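Local atomic coordinates of ethylbenzene dehydrogenase alpha-subunit (Aromatoleum aromaticum, PDB entry 2IVF), a protein that is the alpha-subunit of a molybdenum enzyme of the molybdopterin oxidoreductase family and carries two pterin guanine dinucleotide cofactors, a molybdenum atom and an iron-sulfur cluster. Residues A[161-166]-A[649-654]. Numbering follows the deposited sequence.
Sequences VSWDEA and VLPCAW. With MD1 (phosphoric acid 4-(2-amino-4-oxo-3,4,5,6,-tetrahydro-pteridin-6-yl)-2-hydroxy-3,4-dimercapto-but-3-en-yl ester guanylate ester), chain N.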
loop_
_atom_site.group_PDB
_atom_site.type_symbol
_atom_site.label_atom_id
_atom_site.label_comp_id
_atom_site.label_asym_id
_atom_site.label_seq_id
_atom_site.Cartn_x
_atom_site.Cartn_y
_atom_site.Cartn_z
ATOM N N VAL A 161 -28.972 6.774 -16.093
ATOM C CA VAL A 161 -29.663 6.370 -17.320
ATOM C C VAL A 161 -29.517 4.863 -17.461
ATOM O O VAL A 161 -28.761 4.266 -16.703
ATOM C CB VAL A 161 -29.031 7.049 -18.538
ATOM C CG1 VAL A 161 -29.131 8.568 -18.392
ATOM C CG2 VAL A 161 -27.576 6.616 -18.663
ATOM N N SER A 162 -30.190 4.278 -18.450
ATOM C CA SER A 162 -30.110 2.862 -18.694
ATOM C C SER A 162 -28.832 2.562 -19.434
ATOM O O SER A 162 -28.269 3.431 -20.113
ATOM C CB SER A 162 -31.277 2.340 -19.507
ATOM O OG SER A 162 -31.302 2.903 -20.818
ATOM N N TRP A 163 -28.386 1.316 -19.326
ATOM C CA TRP A 163 -27.280 0.848 -20.151
ATOM C C TRP A 163 -27.617 1.057 -21.635
ATOM O O TRP A 163 -26.780 1.372 -22.453
ATOM C CB TRP A 163 -27.010 -0.626 -19.904
ATOM C CG TRP A 163 -26.079 -0.879 -18.837
ATOM C CD1 TRP A 163 -26.374 -1.158 -17.551
ATOM C CD2 TRP A 163 -24.672 -0.882 -18.946
ATOM N NE1 TRP A 163 -25.221 -1.317 -16.820
ATOM C CE2 TRP A 163 -24.153 -1.173 -17.670
ATOM C CE3 TRP A 163 -23.785 -0.670 -20.006
ATOM C CZ2 TRP A 163 -22.791 -1.266 -17.424
ATOM C CZ3 TRP A 163 -22.435 -0.771 -19.766
ATOM C CH2 TRP A 163 -21.946 -1.060 -18.482
ATOM N N ASP A 164 -28.856 0.870 -21.974
ATOM C CA ASP A 164 -29.273 1.050 -23.347
ATOM C C ASP A 164 -29.024 2.469 -23.851
ATOM O O ASP A 164 -28.496 2.670 -24.937
ATOM C CB ASP A 164 -30.743 0.747 -23.449
ATOM C CG ASP A 164 -31.137 0.377 -24.826
ATOM O OD1 ASP A 164 -30.817 -0.769 -25.201
ATOM O OD2 ASP A 164 -31.748 1.244 -25.502
ATOM N N GLU A 165 -29.425 3.446 -23.061
ATOM C CA GLU A 165 -29.212 4.844 -23.431
ATOM C C GLU A 165 -27.735 5.159 -23.500
ATOM O O GLU A 165 -27.260 5.744 -24.494
ATOM C CB GLU A 165 -29.890 5.779 -22.431
ATOM C CG GLU A 165 -29.438 7.248 -22.565
ATOM C CD GLU A 165 -30.358 8.251 -21.909
ATOM O OE1 GLU A 165 -31.363 7.855 -21.310
ATOM O OE2 GLU A 165 -30.085 9.450 -22.030
ATOM N N ALA A 166 -27.004 4.743 -22.456
ATOM C CA ALA A 166 -25.560 5.043 -22.293
ATOM C C ALA A 166 -24.706 4.390 -23.394
ATOM O O ALA A 166 -23.936 5.066 -24.087
ATOM C CB ALA A 166 -25.101 4.644 -20.911
ATOM N N VAL A 649 -20.584 7.463 -17.656
ATOM C CA VAL A 649 -19.843 6.534 -16.829
ATOM C C VAL A 649 -20.656 5.248 -16.766
ATOM O O VAL A 649 -21.860 5.276 -16.424
ATOM C CB VAL A 649 -19.590 7.112 -15.430
ATOM C CG1 VAL A 649 -18.837 6.098 -14.551
ATOM C CG2 VAL A 649 -18.819 8.454 -15.534
ATOM N N LEU A 650 -19.993 4.127 -17.102
ATOM C CA LEU A 650 -20.626 2.813 -17.171
ATOM C C LEU A 650 -20.153 1.996 -15.980
ATOM O O LEU A 650 -18.928 1.837 -15.797
ATOM C CB LEU A 650 -20.179 2.108 -18.425
ATOM C CG LEU A 650 -20.571 2.780 -19.729
ATOM C CD1 LEU A 650 -20.042 1.956 -20.864
ATOM C CD2 LEU A 650 -22.083 2.973 -19.818
ATOM N N PRO A 651 -21.072 1.512 -15.146
ATOM C CA PRO A 651 -20.596 0.841 -13.913
ATOM C C PRO A 651 -20.111 -0.593 -14.129
ATOM O O PRO A 651 -20.785 -1.353 -14.778
ATOM C CB PRO A 651 -21.835 0.806 -13.029
ATOM C CG PRO A 651 -22.977 0.688 -13.989
ATOM C CD PRO A 651 -22.529 1.559 -15.206
ATOM N N CYS A 652 -18.986 -0.961 -13.506
ATOM C CA CYS A 652 -18.390 -2.260 -13.690
ATOM C C CYS A 652 -18.276 -3.079 -12.416
ATOM O O CYS A 652 -18.253 -2.579 -11.279
ATOM C CB CYS A 652 -17.003 -2.127 -14.324
ATOM S SG CYS A 652 -17.122 -1.387 -15.938
ATOM N N ALA A 653 -18.240 -4.378 -12.653
ATOM C CA ALA A 653 -18.076 -5.350 -11.613
ATOM C C ALA A 653 -16.637 -5.221 -11.107
ATOM O O ALA A 653 -15.732 -4.924 -11.880
ATOM C CB ALA A 653 -18.365 -6.744 -12.188
ATOM N N TRP A 654 -16.408 -5.410 -9.808
ATOM C CA TRP A 654 -15.065 -5.251 -9.258
ATOM C C TRP A 654 -14.488 -6.629 -8.868
ATOM O O TRP A 654 -15.013 -7.672 -9.239
ATOM C CB TRP A 654 -15.123 -4.307 -8.036
ATOM C CG TRP A 654 -14.006 -3.335 -7.924
ATOM C CD1 TRP A 654 -12.807 -3.372 -8.575
ATOM C CD2 TRP A 654 -13.974 -2.164 -7.102
ATOM N NE1 TRP A 654 -12.050 -2.302 -8.236
ATOM C CE2 TRP A 654 -12.748 -1.524 -7.347
ATOM C CE3 TRP A 654 -14.880 -1.580 -6.197
ATOM C CZ2 TRP A 654 -12.371 -0.351 -6.698
ATOM C CZ3 TRP A 654 -14.505 -0.403 -5.539
ATOM C CH2 TRP A 654 -13.272 0.203 -5.811
HETATM P PB MD1 N . -3.736 4.418 -13.741
HETATM O O3B MD1 N . -4.268 4.254 -12.261
HETATM O O1B MD1 N . -3.773 3.072 -14.370
HETATM O O2B MD1 N . -4.266 5.627 -14.411
HETATM O O3A MD1 N . -2.208 4.756 -13.476
HETATM C C10 MD1 N . -1.187 3.740 -13.377
HETATM C C11 MD1 N . 0.052 4.507 -12.945
HETATM O O11 MD1 N . -0.159 4.727 -11.508
HETATM C C12 MD1 N . 1.282 3.658 -13.121
HETATM S S12 MD1 N . 1.187 1.963 -13.334
HETATM C C13 MD1 N . 2.539 4.202 -13.047
HETATM S S13 MD1 N . 3.938 3.269 -13.186
HETATM C C14 MD1 N . 2.771 5.654 -12.868
HETATM N N15 MD1 N . 3.483 6.094 -11.716
HETATM C C16 MD1 N . 3.617 7.428 -11.428
HETATM C C15 MD1 N . 4.427 7.767 -10.359
HETATM O O14 MD1 N . 5.028 6.890 -9.682
HETATM N N17 MD1 N . 4.458 9.093 -10.068
HETATM C C17 MD1 N . 3.783 10.036 -10.844
HETATM N N16 MD1 N . 3.909 11.305 -10.480
HETATM N N18 MD1 N . 3.045 9.671 -11.904
HETATM C C20 MD1 N . 2.965 8.391 -12.200
HETATM N N8 MD1 N . 2.262 8.020 -13.301
HETATM C C7 MD1 N . 2.022 6.661 -13.706
HETATM P PA MD1 N . -5.597 4.759 -11.507
HETATM O O1A MD1 N . -5.774 3.811 -10.365
HETATM O O2A MD1 N . -5.415 6.190 -11.177
HETATM O "O5'" MD1 N . -6.785 4.613 -12.537
HETATM C "C5'" MD1 N . -7.203 3.286 -12.835
HETATM C "C4'" MD1 N . -8.666 3.185 -12.695
HETATM O "O4'" MD1 N . -8.922 1.794 -12.850
HETATM C "C1'" MD1 N . -10.096 1.562 -12.072
HETATM N N9 MD1 N . -10.332 0.151 -11.737
HETATM C C4 MD1 N . -11.258 -0.589 -12.329
HETATM N N3 MD1 N . -12.119 -0.262 -13.321
HETATM C C2 MD1 N . -12.974 -1.171 -13.792
HETATM N N2 MD1 N . -13.832 -0.858 -14.799
HETATM N N1 MD1 N . -13.006 -2.410 -13.183
HETATM C C6 MD1 N . -12.163 -2.806 -12.173
HETATM O O6 MD1 N . -12.229 -3.960 -11.749
HETATM C C5 MD1 N . -11.233 -1.856 -11.723
HETATM N N7 MD1 N . -10.297 -1.835 -10.781
HETATM C C8 MD1 N . -9.751 -0.615 -10.808
HETATM C "C2'" MD1 N . -9.872 2.357 -10.789
HETATM O "O2'" MD1 N . -11.098 2.710 -10.103
HETATM C "C3'" MD1 N . -9.058 3.570 -11.263
HETATM O "O3'" MD1 N . -9.851 4.786 -11.280
#
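The first turn of helix 163-181, with A166 pointing at the strand and the far end of the W163 indole reaching it, packs on L650 and P651 at the end of strand 648-651, a helix-on-sheet contact within the molybdopterin oxidoreductase family region. The nearest CA atoms across it, those of A166 and L650, lie 7.5 Å apart, and no hydrogen bond joins the two segments. Strand 648-651 belongs to a mixed sheet, parallel to strand 631-636 on one flank and antiparallel to strand 147-149 on the other. S162 is the N-cap of the helix: its OG accepts from E165 N at 3.0 Å, with an N-H...O angle of 162°.

W163 supplies most of the helix side of the contact. A chi1 of -89° swings the ring to the amide-nitrogen side, away from the carbonyl carbon, which carries the six-membered part of the indole to the strand. There CH2 meets L650 CB at 3.6 Å, while CZ3 lies against both methyl groups of the leucine. L650 CD2 also touches A166 CB, at 3.6 Å, and thus bridges two residues one helical turn apart. Ring carbon CD of P651 packs on W163 CZ2. The indole is anchored from outside by a hydrogen bond from NE1 to E683 O and by a cation-pi contact with R685; helix 687-704 adds A690 and L693.

Beyond P651 the chain enters the MD1 pocket, where C652 CB lies 3.4 Å from N2 of the guanine and W654 NE1 approaches its N7 at 3.1 Å. Back at the helix, P651 O sits at the indole edge, in the ring plane, 3.3 Å from W163 CZ2.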